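Local coordinates for mitotic checkpoint control protein kinase BUB1 (Drosophila melanogaster, PDB 6JKK) that phosphorylates the motor CENP-E, helping chromosomes pass from lateral to end-on microtubule attachment, its kinase domain probably binding ATP, at residues Y67-V72 against L84-P89; G38-L43 against G123-V128. One frame throughout, in Å; residues are numbered along the deposited sequence.

Contact 1 of 2, residues Y67-V72 against L84-P89; sequences YGSVYV and LKQERP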
# COMPACT_ATOMS: atom_id res chain seq x y z
N TYR A 67 -19.34 -3.14 4.68
CA TYR A 67 -19.10 -2.21 5.78
C TYR A 67 -18.57 -0.85 5.31
O TYR A 67 -18.04 -0.07 6.10
CB TYR A 67 -18.15 -2.84 6.80
CG TYR A 67 -18.58 -4.23 7.20
CD1 TYR A 67 -19.71 -4.43 7.99
CD2 TYR A 67 -17.87 -5.35 6.78
CE1 TYR A 67 -20.11 -5.69 8.36
CE2 TYR A 67 -18.26 -6.62 7.15
CZ TYR A 67 -19.39 -6.79 7.94
OH TYR A 67 -19.79 -8.05 8.30
N GLY A 68 -18.74 -0.57 4.02
CA GLY A 68 -18.39 0.75 3.51
C GLY A 68 -18.39 0.88 2.00
O GLY A 68 -18.83 -0.02 1.28
N SER A 69 -17.87 2.00 1.53
CA SER A 69 -17.79 2.26 0.10
C SER A 69 -16.72 3.31 -0.17
O SER A 69 -16.23 3.96 0.76
CB SER A 69 -19.14 2.75 -0.43
OG SER A 69 -19.52 3.96 0.20
N VAL A 70 -16.33 3.44 -1.43
CA VAL A 70 -15.41 4.49 -1.85
C VAL A 70 -16.04 5.23 -3.02
O VAL A 70 -16.56 4.61 -3.96
CB VAL A 70 -14.03 3.92 -2.28
CG1 VAL A 70 -13.15 5.03 -2.85
CG2 VAL A 70 -13.33 3.28 -1.10
N TYR A 71 -16.01 6.56 -2.95
CA TYR A 71 -16.58 7.41 -3.99
C TYR A 71 -15.52 8.39 -4.47
O TYR A 71 -14.64 8.78 -3.71
CB TYR A 71 -17.79 8.18 -3.44
CG TYR A 71 -19.08 7.39 -3.48
CD1 TYR A 71 -19.37 6.44 -2.50
CD2 TYR A 71 -20.00 7.58 -4.51
CE1 TYR A 71 -20.54 5.71 -2.55
CE2 TYR A 71 -21.18 6.85 -4.55
CZ TYR A 71 -21.44 5.92 -3.57
OH TYR A 71 -22.61 5.19 -3.62
N VAL A 72 -15.60 8.77 -5.75
CA VAL A 72 -14.73 9.82 -6.27
C VAL A 72 -15.53 11.12 -6.27
O VAL A 72 -16.73 11.11 -6.54
CB VAL A 72 -14.17 9.48 -7.67
CG1 VAL A 72 -15.28 9.12 -8.63
CG2 VAL A 72 -13.33 10.64 -8.22
N LEU A 84 -13.47 9.59 -1.45
CA LEU A 84 -14.18 9.61 -0.18
C LEU A 84 -14.39 8.18 0.28
O LEU A 84 -15.06 7.39 -0.40
CB LEU A 84 -15.51 10.35 -0.30
CG LEU A 84 -15.40 11.77 -0.88
CD1 LEU A 84 -15.86 11.80 -2.31
CD2 LEU A 84 -16.17 12.79 -0.06
N LYS A 85 -13.81 7.83 1.42
CA LYS A 85 -13.91 6.47 1.94
C LYS A 85 -14.77 6.44 3.19
O LYS A 85 -14.43 7.07 4.21
CB LYS A 85 -12.52 5.91 2.26
CG LYS A 85 -12.55 4.50 2.82
CD LYS A 85 -11.14 4.03 3.17
CE LYS A 85 -11.14 2.62 3.73
NZ LYS A 85 -9.73 2.13 3.87
N GLN A 86 -15.87 5.71 3.09
CA GLN A 86 -16.81 5.59 4.20
C GLN A 86 -16.69 4.20 4.82
O GLN A 86 -16.60 3.20 4.10
CB GLN A 86 -18.23 5.81 3.71
CG GLN A 86 -19.28 5.73 4.82
CD GLN A 86 -20.57 6.42 4.44
OE1 GLN A 86 -21.21 6.07 3.45
NE2 GLN A 86 -20.96 7.42 5.23
N GLU A 87 -16.69 4.13 6.15
CA GLU A 87 -16.64 2.83 6.80
C GLU A 87 -17.50 2.78 8.06
O GLU A 87 -17.56 3.74 8.82
CB GLU A 87 -15.20 2.42 7.12
CG GLU A 87 -15.08 1.04 7.75
CD GLU A 87 -13.65 0.58 7.91
OE1 GLU A 87 -12.74 1.19 7.31
OE2 GLU A 87 -13.43 -0.40 8.65
N ARG A 88 -18.17 1.64 8.25
CA ARG A 88 -18.92 1.33 9.46
C ARG A 88 -18.38 0.02 10.06
O ARG A 88 -18.16 -0.94 9.32
CB ARG A 88 -20.41 1.19 9.16
CG ARG A 88 -21.06 2.45 8.58
CD ARG A 88 -22.46 2.18 8.04
NE ARG A 88 -22.44 1.04 7.14
CZ ARG A 88 -22.19 1.10 5.83
NH1 ARG A 88 -21.93 2.27 5.26
NH2 ARG A 88 -22.18 -0.01 5.11
N PRO A 89 -18.12 0.00 11.37
CA PRO A 89 -18.19 1.15 12.28
C PRO A 89 -17.05 2.12 12.01
O PRO A 89 -16.17 1.81 11.20
CB PRO A 89 -18.01 0.52 13.66
CG PRO A 89 -17.18 -0.69 13.40
CD PRO A 89 -17.65 -1.21 12.07
O HOH W 1 -20.92 3.65 2.64
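Arg88 leaves its backbone with CG anti to the carbonyl carbon (chi1 -61°) and bends at chi3 (-51°), a turn that carries NE back toward Tyr67. Its guanidinium then lies with Tyr67 O over the centre of one face, 4.2 Å above the plane, while Arg88 N grips that same oxygen at 2.8 Å. In plane at the guanidinium edge sits a water that accepts from Arg88 NH1, donates to Gln86 OE1 at 2.6 Å and bonds Ser69 OG at 2.8 Å. The Gln86 amide has further partners in Leu43 N and Lys41 O. Segment 67-72 carries the end of the glycine-rich loop into a strand of the kinase N-lobe sheet, antiparallel to that of Lys85, the predicted ATP-binding lysine. Ser69 and Gln86 bond each other through both N and O, as do Tyr71 and Leu84. Between Gly68 and Glu87 the backbones come close, Gly68 CA lying 3.1 Å from Gln86 O, where a CB would collide. On the face shared with Val70, whose CG2 touches Lys85 CG at 4.2 Å, the extended Lys85 chain takes NZ to Glu94 and Asp207, the lysine-glutamate pair and DFG aspartate familiar from active-like kinases.

Contact 2 of 2, residues G38-L43 against G123-V128; sequences GHVKRL and GNNSSV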
# COMPACT_ATOMS: atom_id res chain seq x y z
N GLY A 38 -22.87 13.86 14.98
CA GLY A 38 -23.68 12.79 15.53
C GLY A 38 -23.84 11.69 14.50
O GLY A 38 -23.47 10.53 14.74
N HIS A 39 -24.37 12.04 13.34
CA HIS A 39 -24.71 11.03 12.34
C HIS A 39 -24.12 11.37 10.98
O HIS A 39 -24.37 12.45 10.43
CB HIS A 39 -26.23 10.90 12.22
CG HIS A 39 -26.66 9.87 11.22
ND1 HIS A 39 -26.52 8.51 11.44
CD2 HIS A 39 -27.23 9.99 9.99
CE1 HIS A 39 -26.99 7.85 10.39
NE2 HIS A 39 -27.42 8.72 9.50
N VAL A 40 -23.35 10.43 10.43
CA VAL A 40 -22.79 10.57 9.09
C VAL A 40 -23.71 9.88 8.11
O VAL A 40 -24.02 8.69 8.28
CB VAL A 40 -21.39 9.93 9.01
CG1 VAL A 40 -20.94 9.78 7.57
CG2 VAL A 40 -20.38 10.76 9.79
N LYS A 41 -24.17 10.61 7.09
CA LYS A 41 -25.05 10.04 6.07
C LYS A 41 -24.30 9.05 5.20
O LYS A 41 -23.08 9.17 4.99
CB LYS A 41 -25.65 11.13 5.18
CG LYS A 41 -26.52 12.16 5.89
CD LYS A 41 -26.90 13.30 4.95
CE LYS A 41 -27.74 14.35 5.66
NZ LYS A 41 -27.13 14.72 6.97
N ARG A 42 -25.02 8.06 4.68
CA ARG A 42 -24.47 7.14 3.69
C ARG A 42 -24.10 7.95 2.45
O ARG A 42 -24.88 8.78 1.99
CB ARG A 42 -25.51 6.06 3.37
CG ARG A 42 -24.97 4.85 2.63
CD ARG A 42 -26.02 3.74 2.58
NE ARG A 42 -26.12 3.03 3.85
CZ ARG A 42 -25.66 1.80 4.06
NH1 ARG A 42 -25.07 1.14 3.07
NH2 ARG A 42 -25.79 1.22 5.25
N LEU A 43 -22.90 7.74 1.92
CA LEU A 43 -22.48 8.45 0.72
C LEU A 43 -23.39 8.06 -0.44
O LEU A 43 -23.77 6.90 -0.57
CB LEU A 43 -21.03 8.11 0.37
CG LEU A 43 -19.93 8.68 1.27
CD1 LEU A 43 -18.57 8.09 0.91
CD2 LEU A 43 -19.88 10.19 1.17
N GLY A 123 -18.55 10.34 12.70
CA GLY A 123 -19.82 10.26 13.40
C GLY A 123 -19.85 9.12 14.39
O GLY A 123 -18.89 8.36 14.51
N ASN A 124 -20.96 9.01 15.12
CA ASN A 124 -21.15 7.92 16.06
C ASN A 124 -21.13 6.58 15.31
O ASN A 124 -20.65 5.57 15.83
CB ASN A 124 -22.49 8.06 16.79
CG ASN A 124 -22.67 9.41 17.47
OD1 ASN A 124 -21.72 10.05 17.90
ND2 ASN A 124 -23.92 9.84 17.58
N ASN A 125 -21.63 6.60 14.08
CA ASN A 125 -21.94 5.40 13.31
C ASN A 125 -20.88 5.03 12.27
O ASN A 125 -20.67 3.85 11.97
CB ASN A 125 -23.26 5.62 12.58
CG ASN A 125 -23.21 6.82 11.62
OD1 ASN A 125 -22.75 7.91 11.99
ND2 ASN A 125 -23.66 6.61 10.39
N SER A 126 -20.24 6.05 11.69
CA SER A 126 -19.33 5.82 10.58
C SER A 126 -18.40 7.00 10.41
O SER A 126 -18.64 8.09 10.95
CB SER A 126 -20.11 5.62 9.28
OG SER A 126 -20.99 6.70 9.04
N SER A 127 -17.32 6.76 9.67
CA SER A 127 -16.36 7.79 9.34
C SER A 127 -16.36 7.98 7.83
O SER A 127 -16.72 7.06 7.08
CB SER A 127 -14.96 7.37 9.80
OG SER A 127 -14.64 6.05 9.36
N VAL A 128 -15.98 9.17 7.39
CA VAL A 128 -15.66 9.40 5.99
C VAL A 128 -14.31 10.09 5.95
O VAL A 128 -14.14 11.16 6.53
CB VAL A 128 -16.71 10.29 5.27
CG1 VAL A 128 -16.20 10.68 3.90
CG2 VAL A 128 -18.05 9.56 5.14
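The turn joining strands 119-122 and 127-132 of the kinase N-lobe sheet is met here by the loop that follows strand 34-36, and one side-chain amide, that of Asn125, takes both backbone polar groups of Val40. Its OD1 receives Val40 N at 3.0 Å in an almost perfectly straight bond (179°), on a lone pair in the amide plane. Its ND2 gives a hydrogen to Val40 O, also at 3.0 Å, so the two bonds fix the rotation of the amide. A chi1 of 60° sets CG between the backbone N and carbonyl carbon of Asn125, on the side of the 38-43 loop, where the amide meets Val40. The His39 side chain crosses it at about a right angle, CE1 being 3.6 Å from Asn125 ND2, with ring and amide planes only 19° apart. Beside this pair, Asn124 N reaches Gly38 O at 3.0 Å from above the carbonyl plane. Next to the amide, the Val40 side chain presses into the turn. CG2 rests 3.5 Å from Gly123 N, where a CB on Gly123 would collide with it, and CG1 meets Val128 CG2 at 3.8 Å. Leu43 extends this apolar patch, its CG lying 4.4 Å from Val128 CG2. Replacing Asn125 by an alanine would probably leave Val40 N and O without their mates across the contact and take away the amide that His39 packs on. The chemistry is thus divided: directional amide bonds set the position of the Val40 backbone, while its branched side chain packs against the turn's backbone, Val128 and the Ser126 hydroxyl, whose OG, 3.3 Å from Val40 CB, is buried there without a hydrogen-bonding partner.

How the contacts relate
Contact 2 brackets contact 1 along the chain: 38-43 comes first, then 67-72 and 84-89, and finally 123-128. Their centres lie 10 Å apart, on the same side of the chain's centre. Strands 80-87 and 127-132 run side by side in the N-lobe sheet, so the hairpin of contact 1 adjoins the turn of contact 2. The Gln86 side chain is the bridge between the two, and Glu87 O packs directly on Ser126 CB at 3.2 Å. A loop from ahead of the glycine-rich region is thereby fastened to two parts of the sheet, one of which carries the predicted ATP-binding lysine on its other face.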